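Local coordinates for Thiol:disulfide interchange protein DsbC (Haemophilus influenzae, PDB 1T3B) that probably promotes disulfide bond formation in periplasmic proteins and rearranges wrong disulfides, working as a homodimeric thiol:disulfide isomerase with a redox-active cysteine pair, at residues T91-I96 with R119-P124. Sequence-based numbering, arbitrary orientation.
Sequences TVFMDI and RYLAFP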
loop_
_atom_site.group_PDB
_atom_site.type_symbol
_atom_site.label_atom_id
_atom_site.label_comp_id
_atom_site.label_asym_id
_atom_site.label_seq_id
_atom_site.Cartn_x
_atom_site.Cartn_y
_atom_site.Cartn_z
ATOM N N THR A 91 24.071 -8.759 -10.513
ATOM C CA THR A 91 24.576 -7.928 -9.425
ATOM C C THR A 91 24.206 -8.587 -8.097
ATOM O O THR A 91 23.043 -8.892 -7.847
ATOM C CB THR A 91 23.967 -6.534 -9.450
ATOM O OG1 THR A 91 24.171 -5.939 -10.735
ATOM C CG2 THR A 91 24.631 -5.665 -8.404
ATOM N N VAL A 92 25.199 -8.783 -7.240
ATOM C CA VAL A 92 25.005 -9.445 -5.957
ATOM C C VAL A 92 25.226 -8.509 -4.791
ATOM O O VAL A 92 26.220 -7.787 -4.769
ATOM C CB VAL A 92 25.996 -10.608 -5.819
ATOM C CG1 VAL A 92 25.888 -11.255 -4.470
ATOM C CG2 VAL A 92 25.764 -11.594 -6.909
ATOM N N PHE A 93 24.298 -8.504 -3.834
ATOM C CA PHE A 93 24.461 -7.678 -2.640
ATOM C C PHE A 93 25.157 -8.582 -1.651
ATOM O O PHE A 93 24.675 -9.651 -1.303
ATOM C CB PHE A 93 23.125 -7.187 -2.101
ATOM C CG PHE A 93 22.528 -6.072 -2.908
ATOM C CD1 PHE A 93 21.787 -6.341 -4.053
ATOM C CD2 PHE A 93 22.729 -4.746 -2.540
ATOM C CE1 PHE A 93 21.256 -5.301 -4.818
ATOM C CE2 PHE A 93 22.206 -3.708 -3.294
ATOM C CZ PHE A 93 21.468 -3.985 -4.435
ATOM N N MET A 94 26.312 -8.150 -1.190
ATOM C CA MET A 94 27.089 -9.004 -0.337
ATOM C C MET A 94 27.586 -8.356 0.941
ATOM O O MET A 94 27.672 -7.137 1.037
ATOM C CB MET A 94 28.237 -9.528 -1.193
ATOM C CG MET A 94 29.286 -10.282 -0.472
ATOM S SD MET A 94 30.875 -9.648 -1.007
ATOM C CE MET A 94 31.050 -8.264 0.055
ATOM N N ASP A 95 27.884 -9.191 1.931
ATOM C CA ASP A 95 28.392 -8.738 3.218
ATOM C C ASP A 95 29.649 -9.561 3.491
ATOM O O ASP A 95 29.711 -10.734 3.146
ATOM C CB ASP A 95 27.349 -8.965 4.313
ATOM C CG ASP A 95 27.713 -8.276 5.612
ATOM O OD1 ASP A 95 28.842 -8.507 6.106
ATOM O OD2 ASP A 95 26.874 -7.509 6.137
ATOM N N ILE A 96 30.645 -8.955 4.118
ATOM C CA ILE A 96 31.906 -9.642 4.356
ATOM C C ILE A 96 31.913 -10.612 5.514
ATOM O O ILE A 96 32.830 -11.422 5.655
ATOM C CB ILE A 96 33.051 -8.629 4.540
ATOM C CG1 ILE A 96 32.687 -7.622 5.625
ATOM C CG2 ILE A 96 33.308 -7.912 3.242
ATOM C CD1 ILE A 96 33.748 -6.620 5.889
ATOM N N ARG A 119 28.850 -8.963 -10.228
ATOM C CA ARG A 119 29.114 -7.572 -9.876
ATOM C C ARG A 119 28.645 -7.308 -8.448
ATOM O O ARG A 119 27.459 -7.391 -8.160
ATOM C CB ARG A 119 28.379 -6.644 -10.846
ATOM C CG ARG A 119 28.332 -7.166 -12.277
ATOM C CD ARG A 119 27.892 -6.092 -13.262
ATOM N NE ARG A 119 26.631 -5.479 -12.867
ATOM C CZ ARG A 119 26.004 -4.533 -13.555
ATOM N NH1 ARG A 119 26.521 -4.080 -14.689
ATOM N NH2 ARG A 119 24.857 -4.042 -13.107
ATOM N N TYR A 120 29.570 -6.987 -7.555
ATOM C CA TYR A 120 29.207 -6.756 -6.170
ATOM C C TYR A 120 28.874 -5.333 -5.780
ATOM O O TYR A 120 29.535 -4.376 -6.175
ATOM C CB TYR A 120 30.305 -7.220 -5.206
ATOM C CG TYR A 120 30.612 -8.695 -5.175
ATOM C CD1 TYR A 120 29.650 -9.640 -4.815
ATOM C CD2 TYR A 120 31.888 -9.144 -5.468
ATOM C CE1 TYR A 120 29.970 -11.000 -4.749
ATOM C CE2 TYR A 120 32.208 -10.487 -5.404
ATOM C CZ TYR A 120 31.257 -11.404 -5.049
ATOM O OH TYR A 120 31.626 -12.722 -5.025
ATOM N N LEU A 121 27.838 -5.244 -4.958
ATOM C CA LEU A 121 27.353 -4.018 -4.367
ATOM C C LEU A 121 27.456 -4.381 -2.895
ATOM O O LEU A 121 27.398 -5.553 -2.545
ATOM C CB LEU A 121 25.900 -3.772 -4.752
ATOM C CG LEU A 121 25.725 -3.108 -6.108
ATOM C CD1 LEU A 121 24.280 -2.969 -6.444
ATOM C CD2 LEU A 121 26.376 -1.745 -6.059
ATOM N N ALA A 122 27.612 -3.396 -2.029
ATOM C CA ALA A 122 27.734 -3.700 -0.619
ATOM C C ALA A 122 26.394 -3.701 0.087
ATOM O O ALA A 122 25.474 -2.964 -0.266
ATOM C CB ALA A 122 28.667 -2.706 0.060
ATOM N N PHE A 123 26.293 -4.542 1.102
ATOM C CA PHE A 123 25.085 -4.592 1.875
ATOM C C PHE A 123 25.410 -4.906 3.319
ATOM O O PHE A 123 25.241 -6.040 3.761
ATOM C CB PHE A 123 24.120 -5.640 1.329
ATOM C CG PHE A 123 22.735 -5.519 1.893
ATOM C CD1 PHE A 123 21.838 -4.583 1.380
ATOM C CD2 PHE A 123 22.349 -6.282 2.990
ATOM C CE1 PHE A 123 20.588 -4.411 1.949
ATOM C CE2 PHE A 123 21.096 -6.114 3.568
ATOM C CZ PHE A 123 20.219 -5.176 3.046
ATOM N N PRO A 124 25.927 -3.918 4.067
ATOM C CA PRO A 124 26.248 -4.168 5.477
ATOM C C PRO A 124 24.970 -4.300 6.318
ATOM O O PRO A 124 24.309 -3.313 6.662
ATOM C CB PRO A 124 27.119 -2.968 5.864
ATOM C CG PRO A 124 26.742 -1.917 4.887
ATOM C CD PRO A 124 26.557 -2.673 3.602
#
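The backbones of V92 and M94 bond to R119, L121 and F123, joining two adjacent parallel strands. V92 N bonds to R119 O, and L121 N bonds to V92 O. M94 N donates to L121 O at 3.1 Å. The last bond, F123 N to M94 O, is more bent (139° at the hydrogen); F123 lies just past the end of its strand. The short strand axes are 36° apart, so the pair is twisted.

V92 and Y120 share one face of the sheet; M94, at the strand end, reaches its sulfur over the Y120 ring. M94 SD sits 4.1 Å from the ring centroid and offset toward the rim, a Met-aromatic contact. CG of M94 is anti to the backbone N (chi1 172°), and the chain then bends at chi2 and chi3, which brings SD over the ring. V92 lies beside Y120, its CB 3.9 Å from Y120 CD1.

The other face carries T91, F93, R119 and L121. L121 CB makes a CH-pi contact over one face of the F93 ring, and L121 CD1 lies 3.6 Å from F93 CZ. T91 CG2 packs on the same methyl, L121 CD1. T91 OG1 accepts from both NE and NH2 of R119, at 3.3 and 3.1 Å respectively. This side-on grip lies nearly in the guanidinium plane. N72 OD1 takes a further bond from NH2, which helps fix the group. F93 CB also touches F123 CB.

D95 OD2 approaches F123 O, but both are acceptors; the D95 carboxylate is held by T97 OG1 at OD1 and by R125 N at OD2.

This is the central parallel pair of the thioredoxin-like domain. The first strand leads to the redox-active C98–C101 disulfide, which the M94 side chain touches. Strands 184-186 and 79-81 flank the pair. Helix 145-153 covers M94 and Y120, while helix 166-177 meets L121 and A122.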